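Local coordinates for protein pentalenene synthase (PDB 6Q4S) that cyclises farnesyl diphosphate in a magnesium-dependent reaction to a eudesmol sesquiterpene alcohol, probably 7-epi-alpha-eudesmol, at residues Val151-Cys154 against Glu155-Asp158; Phe196-Ala200 against Gln201-His205; Thr256-Ala259 against Tyr260-Ile264. All blocks are in the same frame, centred on the assembly; numbering follows the deposited sequence.

Contact 1 (Val151-Cys154 against Glu155-Asp158)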
loop_
_atom_site.group_PDB
_atom_site.type_symbol
_atom_site.label_atom_id
_atom_site.label_comp_id
_atom_site.label_asym_id
_atom_site.label_seq_id
_atom_site.Cartn_x
_atom_site.Cartn_y
_atom_site.Cartn_z
ATOM N N VAL A 151 8.732 -2.788 -5.972
ATOM C CA VAL A 151 9.227 -1.622 -6.671
ATOM C C VAL A 151 10.775 -1.644 -6.716
ATOM O O VAL A 151 11.383 -1.468 -7.779
ATOM C CB VAL A 151 8.735 -0.324 -6.035
ATOM C CG1 VAL A 151 9.479 0.892 -6.662
ATOM C CG2 VAL A 151 7.199 -0.161 -6.237
ATOM N N ALA A 152 11.374 -1.873 -5.557
ATOM C CA ALA A 152 12.790 -1.959 -5.410
ATOM C C ALA A 152 13.340 -3.106 -6.258
ATOM O O ALA A 152 14.405 -2.946 -6.883
ATOM C CB ALA A 152 13.146 -2.123 -3.978
ATOM N N HIS A 153 12.642 -4.243 -6.282
ATOM C CA HIS A 153 13.048 -5.325 -7.178
ATOM C C HIS A 153 13.082 -4.871 -8.637
ATOM O O HIS A 153 14.007 -5.224 -9.360
ATOM C CB HIS A 153 12.134 -6.541 -7.110
ATOM C CG HIS A 153 12.545 -7.661 -8.032
ATOM N ND1 HIS A 153 13.731 -8.348 -7.885
ATOM C CD2 HIS A 153 11.952 -8.183 -9.133
ATOM C CE1 HIS A 153 13.845 -9.260 -8.827
ATOM N NE2 HIS A 153 12.760 -9.216 -9.573
ATOM N N CYS A 154 12.051 -4.159 -9.095
ATOM C CA CYS A 154 12.059 -3.581 -10.464
ATOM C C CYS A 154 13.231 -2.626 -10.680
ATOM O O CYS A 154 13.819 -2.626 -11.771
ATOM C CB CYS A 154 10.728 -2.863 -10.780
ATOM S SG CYS A 154 9.358 -4.022 -10.863
ATOM N N GLU A 155 13.552 -1.787 -9.701
ATOM C CA GLU A 155 14.747 -0.922 -9.817
ATOM C C GLU A 155 16.065 -1.740 -9.999
ATOM O O GLU A 155 16.987 -1.332 -10.735
ATOM C CB GLU A 155 14.901 0.038 -8.653
ATOM C CG GLU A 155 13.779 1.083 -8.623
ATOM C CD GLU A 155 13.846 1.937 -7.413
ATOM O OE1 GLU A 155 14.883 1.971 -6.739
ATOM O OE2 GLU A 155 12.853 2.634 -7.147
ATOM N N GLU A 156 16.162 -2.878 -9.322
ATOM C CA GLU A 156 17.344 -3.764 -9.440
ATOM C C GLU A 156 17.452 -4.387 -10.821
ATOM O O GLU A 156 18.524 -4.372 -11.436
ATOM C CB GLU A 156 17.240 -4.864 -8.379
ATOM C CG GLU A 156 18.365 -5.861 -8.220
ATOM C CD GLU A 156 18.103 -6.732 -6.965
ATOM O OE1 GLU A 156 17.060 -7.461 -6.888
ATOM O OE2 GLU A 156 18.845 -6.563 -6.011
ATOM N N VAL A 157 16.340 -4.885 -11.313
ATOM C CA VAL A 157 16.214 -5.396 -12.651
ATOM C C VAL A 157 16.585 -4.371 -13.744
ATOM O O VAL A 157 17.250 -4.754 -14.801
ATOM C CB VAL A 157 14.802 -5.937 -12.898
ATOM C CG1 VAL A 157 14.560 -6.198 -14.366
ATOM C CG2 VAL A 157 14.540 -7.249 -12.087
ATOM N N ASP A 158 16.120 -3.116 -13.568
ATOM C CA ASP A 158 16.435 -2.067 -14.557
ATOM C C ASP A 158 17.921 -1.704 -14.472
ATOM O O ASP A 158 18.531 -1.464 -15.498
ATOM C CB ASP A 158 15.569 -0.792 -14.402
ATOM C CG ASP A 158 14.116 -0.987 -14.828
ATOM O OD1 ASP A 158 13.829 -1.702 -15.831
ATOM O OD2 ASP A 158 13.226 -0.388 -14.147
HETATM O O HOH W 1 15.116 -7.894 -5.124
#
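Glu155 reaches back to Val151, one turn earlier on helix 136-161, and crosses it at a slant. This is local packing within a single alpha helix of the all-helical class I terpene synthase fold. Four successive backbone bonds of the i to i+4 kind run through it, beginning with Glu155 N to Val151 O. Glu155 has CG beside its own backbone N (chi1 -67°), and this brings the chain back to the preceding turn. Its CG sits 3.6 Å from Val151 O, and OE2 reaches CG1 of Val151 at 3.8 Å. The charge is met elsewhere: OE1 forms a salt bridge with Arg179 of helix 170-180.

The side chain of Cys154 packs on Ala98 of helix 90-103. Its backbone takes part through the carbonyl, the last acceptor of the four: Asp158 N lies 3.0 Å from Cys154 O. Asp158 OD1 forms a salt bridge with Arg114 of the second subunit, so this end of the contact also reaches the dimer interface.

His153 has its ring on another side of the helix. CG is anti to the backbone N (chi1 180°), which lays the ring beside Val157. Methyl CG2 of Val157 makes a CH-pi contact over one face, 4.0 Å from the ring centroid and displaced toward the rim. The ring also meets Phe79. The side chain of His153 is about 4 Å from that of Asp80, probably a magnesium ligand. The Glu156 carboxylate stands nearly perpendicular to the imidazole. A water in the imidazole plane joins the two groups: it donates to Glu156 OE1 at 2.7 Å and is hydrogen-bonded to His153 ND1 at 3.1 Å.

Contact 2 (Phe196-Ala200 against Gln201-His205)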
loop_
_atom_site.group_PDB
_atom_site.type_symbol
_atom_site.label_atom_id
_atom_site.label_comp_id
_atom_site.label_asym_id
_atom_site.label_seq_id
_atom_site.Cartn_x
_atom_site.Cartn_y
_atom_site.Cartn_z
ATOM N N PHE A 196 -1.664 -13.651 15.591
ATOM C CA PHE A 196 -1.816 -12.526 16.433
ATOM C C PHE A 196 -1.577 -11.282 15.567
ATOM O O PHE A 196 -1.172 -11.414 14.435
ATOM C CB PHE A 196 -0.803 -12.599 17.594
ATOM C CG PHE A 196 0.641 -12.346 17.167
ATOM C CD1 PHE A 196 1.375 -13.333 16.544
ATOM C CD2 PHE A 196 1.220 -11.112 17.336
ATOM C CE1 PHE A 196 2.680 -13.104 16.116
ATOM C CE2 PHE A 196 2.530 -10.874 16.902
ATOM C CZ PHE A 196 3.238 -11.866 16.257
ATOM N N GLU A 197 -1.782 -10.111 16.134
ATOM C CA GLU A 197 -1.405 -8.850 15.536
ATOM C C GLU A 197 -0.733 -7.964 16.534
ATOM O O GLU A 197 -1.175 -7.858 17.679
ATOM C CB GLU A 197 -2.594 -8.119 14.943
ATOM C CG GLU A 197 -3.110 -8.857 13.703
ATOM C CD GLU A 197 -4.209 -8.131 12.917
ATOM O OE1 GLU A 197 -4.279 -6.848 13.079
ATOM O OE2 GLU A 197 -4.960 -8.900 12.160
ATOM N N VAL A 198 0.341 -7.322 16.099
ATOM C CA VAL A 198 1.120 -6.447 16.988
ATOM C C VAL A 198 0.316 -5.169 17.178
ATOM O O VAL A 198 -0.231 -4.657 16.192
ATOM C CB VAL A 198 2.514 -6.094 16.397
ATOM C CG1 VAL A 198 3.232 -5.048 17.270
ATOM C CG2 VAL A 198 3.395 -7.307 16.315
ATOM N N PRO A 199 0.247 -4.620 18.434
ATOM C CA PRO A 199 -0.530 -3.369 18.620
ATOM C C PRO A 199 -0.037 -2.251 17.760
ATOM O O PRO A 199 1.195 -2.008 17.708
ATOM C CB PRO A 199 -0.370 -3.057 20.120
ATOM C CG PRO A 199 -0.260 -4.429 20.711
ATOM C CD PRO A 199 0.573 -5.240 19.729
ATOM N N ALA A 200 -0.975 -1.568 17.070
ATOM C CA ALA A 200 -0.600 -0.650 15.980
ATOM C C ALA A 200 0.296 0.474 16.474
ATOM O O ALA A 200 1.206 0.890 15.761
ATOM C CB ALA A 200 -1.831 -0.099 15.264
ATOM N N GLN A 201 0.049 0.954 17.695
ATOM C CA GLN A 201 0.887 2.020 18.284
ATOM C C GLN A 201 2.324 1.545 18.598
ATOM O O GLN A 201 3.217 2.367 18.596
ATOM C CB GLN A 201 0.214 2.669 19.524
ATOM C CG GLN A 201 0.036 1.751 20.724
ATOM C CD GLN A 201 -1.252 0.931 20.710
ATOM O OE1 GLN A 201 -1.566 0.217 19.755
ATOM N NE2 GLN A 201 -1.966 0.992 21.791
ATOM N N ALA A 202 2.533 0.244 18.843
ATOM C CA ALA A 202 3.876 -0.324 18.908
ATOM C C ALA A 202 4.585 -0.471 17.526
ATOM O O ALA A 202 5.792 -0.145 17.374
ATOM C CB ALA A 202 3.875 -1.636 19.665
ATOM N N MET A 203 3.845 -0.893 16.506
ATOM C CA MET A 203 4.395 -1.010 15.140
ATOM C C MET A 203 4.929 0.317 14.586
ATOM O O MET A 203 5.934 0.316 13.917
ATOM C CB MET A 203 3.362 -1.599 14.104
ATOM C CG MET A 203 3.272 -3.115 14.122
ATOM S SD MET A 203 4.741 -4.087 13.638
ATOM C CE MET A 203 5.222 -2.982 12.464
ATOM N N GLY A 204 4.252 1.403 14.877
ATOM C CA GLY A 204 4.676 2.767 14.510
ATOM C C GLY A 204 5.580 3.492 15.524
ATOM O O GLY A 204 5.930 4.631 15.319
ATOM N N HIS A 205 5.924 2.841 16.621
ATOM C CA HIS A 205 6.875 3.419 17.570
ATOM C C HIS A 205 8.321 3.408 16.988
ATOM O O HIS A 205 8.682 2.482 16.262
ATOM C CB HIS A 205 6.795 2.654 18.868
ATOM C CG HIS A 205 7.523 3.296 19.997
ATOM N ND1 HIS A 205 8.887 3.167 20.164
ATOM C CD2 HIS A 205 7.086 4.094 21.004
ATOM C CE1 HIS A 205 9.259 3.832 21.242
ATOM N NE2 HIS A 205 8.190 4.420 21.759
#
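Val198 and Met203 form the close-packed side of this turn. The two side chains cross at about a right angle. CG1 of Val198 lies 3.7 Å from CG of Met203 and 4.0 Å from SD of Met203. Met203 has CG beside its backbone N and then bends twice (chi2 -64°); the two bends lay SD alongside the valine before the chain leads away. Ala202 adds its methyl to the same side, with CB 4.2 Å from Val198 CG1. Behind it are Met280 and Leu284 of helix 252-284 and Val294 of helix 288-313.

The backbone here forms the single-turn helix 200-203, with Pro199 at the N-cap position. The Pro199 carbonyl accepts from Met203 N at 3.1 Å and takes a weak, bent bond from Ala202 N. Gly204 N closes the turn on Ala200 O at 3.2 Å. His205 then begins the next helix as its N-cap, with ND1 bonded to the backbone N of Val207.

The Ala200 and Gln201 side is looser and has no apolar pair between the segments. CG of Gln201 stands between the backbone N and the carbonyl carbon (chi1 66°). The chain bends again at chi2 and brings OE1 of Gln201 back beside Pro199 CB, at 3.5 Å. OE1 is also near Ala200 N, but the angle there is too poor for a hydrogen bond. On this side Ala200 packs on Ala200 of the second subunit, and Gln201 on Gln201 of the second subunit.

Contact 3 (Thr256-Ala259 against Tyr260-Ile264)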
loop_
_atom_site.group_PDB
_atom_site.type_symbol
_atom_site.label_atom_id
_atom_site.label_comp_id
_atom_site.label_asym_id
_atom_site.label_seq_id
_atom_site.Cartn_x
_atom_site.Cartn_y
_atom_site.Cartn_z
ATOM N N THR A 256 35.795 -8.339 2.915
ATOM C CA THR A 256 35.095 -9.368 3.719
ATOM C C THR A 256 35.081 -9.040 5.203
ATOM O O THR A 256 34.014 -9.021 5.824
ATOM C CB THR A 256 35.652 -10.757 3.368
ATOM O OG1 THR A 256 35.465 -10.968 1.963
ATOM C CG2 THR A 256 34.934 -11.869 4.145
ATOM N N ASP A 257 36.228 -8.718 5.778
ATOM C CA ASP A 257 36.301 -8.369 7.184
ATOM C C ASP A 257 35.405 -7.194 7.493
ATOM O O ASP A 257 34.753 -7.147 8.545
ATOM C CB ASP A 257 37.738 -7.951 7.649
ATOM C CG ASP A 257 38.838 -9.056 7.439
ATOM O OD1 ASP A 257 38.497 -10.253 7.324
ATOM O OD2 ASP A 257 40.054 -8.681 7.374
ATOM N N GLU A 258 35.440 -6.182 6.631
ATOM C CA GLU A 258 34.614 -5.034 6.865
ATOM C C GLU A 258 33.062 -5.339 6.723
ATOM O O GLU A 258 32.307 -4.837 7.507
ATOM C CB GLU A 258 35.022 -3.854 5.957
ATOM C CG GLU A 258 34.396 -2.470 6.268
ATOM C CD GLU A 258 34.502 -1.996 7.709
ATOM O OE1 GLU A 258 35.295 -2.537 8.543
ATOM O OE2 GLU A 258 33.774 -1.026 8.020
ATOM N N ALA A 259 32.654 -6.045 5.690
ATOM C CA ALA A 259 31.265 -6.543 5.577
ATOM C C ALA A 259 30.801 -7.248 6.866
ATOM O O ALA A 259 29.718 -6.977 7.399
ATOM C CB ALA A 259 31.157 -7.473 4.378
ATOM N N TYR A 260 31.680 -8.078 7.420
ATOM C CA TYR A 260 31.443 -8.765 8.687
ATOM C C TYR A 260 31.298 -7.787 9.793
ATOM O O TYR A 260 30.314 -7.862 10.546
ATOM C CB TYR A 260 32.575 -9.769 8.919
ATOM C CG TYR A 260 32.636 -10.554 10.184
ATOM C CD1 TYR A 260 31.716 -11.571 10.438
ATOM C CD2 TYR A 260 33.723 -10.396 11.077
ATOM C CE1 TYR A 260 31.821 -12.366 11.586
ATOM C CE2 TYR A 260 33.847 -11.191 12.213
ATOM C CZ TYR A 260 32.892 -12.170 12.466
ATOM O OH TYR A 260 32.994 -12.951 13.586
ATOM N N ARG A 261 32.198 -6.817 9.899
ATOM C CA ARG A 261 32.037 -5.791 10.951
ATOM C C ARG A 261 30.724 -4.921 10.813
ATOM O O ARG A 261 30.127 -4.531 11.793
ATOM C CB ARG A 261 33.296 -4.889 11.042
ATOM C CG ARG A 261 33.424 -4.088 12.344
ATOM C CD ARG A 261 34.253 -2.791 12.231
ATOM N NE ARG A 261 33.679 -1.901 11.214
ATOM C CZ ARG A 261 32.550 -1.195 11.342
ATOM N NH1 ARG A 261 31.847 -1.161 12.475
ATOM N NH2 ARG A 261 32.130 -0.495 10.309
ATOM N N MET A 262 30.354 -4.542 9.610
ATOM C CA MET A 262 29.089 -3.794 9.384
ATOM C C MET A 262 27.820 -4.566 9.883
ATOM O O MET A 262 26.889 -3.992 10.485
ATOM C CB MET A 262 28.941 -3.564 7.887
ATOM C CG MET A 262 29.915 -2.527 7.321
ATOM S SD MET A 262 29.517 -2.068 5.617
ATOM C CE MET A 262 28.030 -1.072 5.821
ATOM N N THR A 263 27.850 -5.864 9.612
ATOM C CA THR A 263 26.792 -6.792 9.935
ATOM C C THR A 263 26.651 -6.968 11.415
ATOM O O THR A 263 25.552 -6.800 11.935
ATOM C CB THR A 263 27.006 -8.127 9.264
ATOM O OG1 THR A 263 27.123 -7.943 7.869
ATOM C CG2 THR A 263 25.843 -9.063 9.518
ATOM N N ILE A 264 27.762 -7.228 12.106
ATOM C CA ILE A 264 27.778 -7.277 13.576
ATOM C C ILE A 264 27.375 -5.952 14.234
ATOM O O ILE A 264 26.655 -5.947 15.224
ATOM C CB ILE A 264 29.167 -7.780 14.084
ATOM C CG1 ILE A 264 29.292 -9.270 13.775
ATOM C CG2 ILE A 264 29.391 -7.500 15.573
ATOM C CD1 ILE A 264 30.712 -9.705 13.557
#
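Tyr260 opens the second segment with a bond from its backbone N to Thr256 O at 3.0 Å, an ordinary turn of the long helix 252-284. Its CB rests near Asp257 O, and the ring leads away from the first segment. Ile264 CD1 sits over the centre of one ring face, and Phe7 also meets the ring.

Arg261 carries the main polar contact, an i to i+3 salt bridge to Glu258. The two side chains run side by side. The arginine grips side-on: NE donates to Glu258 OE1 at 3.2 Å and NH2 to Glu258 OE2 at 2.9 Å. NE also makes a weak bond to OE2. Both oxygens lie near the guanidinium plane and are met on their syn sides, but the nitrogens stand clearly out of the carboxylate plane. The two planes are 37° apart, and the pair is not flat. Arg261 bends at chi3 (58°) to bring the group alongside. Arg248 adds a long, weak ion pair to OE2 of Glu258.

Met262 bonds through its N to Glu258 O at 2.9 Å. Its CG lies 3.3 Å from Glu258 O, and the thioether then leads away.

Thr263 gives Ala259 O two donors. The backbone N lies 3.1 Å from Ala259 O and OG1 lies 2.8 Å from it, from opposite faces of the carbonyl plane. The hydroxyl hydrogen is thus satisfied within the helix.

Ala259 and Thr263 face inward. Ala259 packs on Leu240, Ile241 and Leu244 of helix 240-248, and Thr263 on Phe221, Met222 and Ile225 of helix 206-228.

The three contacts follow one another along the chain. Contact 1 is nearest to the probable active site. The side chain of Glu156 is about 5 Å from that of Arg177, a likely substrate-binding residue. Contact 3 lies farther off, on another helix: the side chain of Met262 is about 9 Å from that of Arg177, and that of Thr263 about 9 Å from that of Asn223, a probable magnesium ligand. The centres of contacts 1 and 3 are 25 Å apart. Contact 2 lies away from these sites, its centre 29 Å from that of contact 1 and 31 Å from that of contact 3. Contacts 1 and 2 touch the second subunit; contact 3 does not.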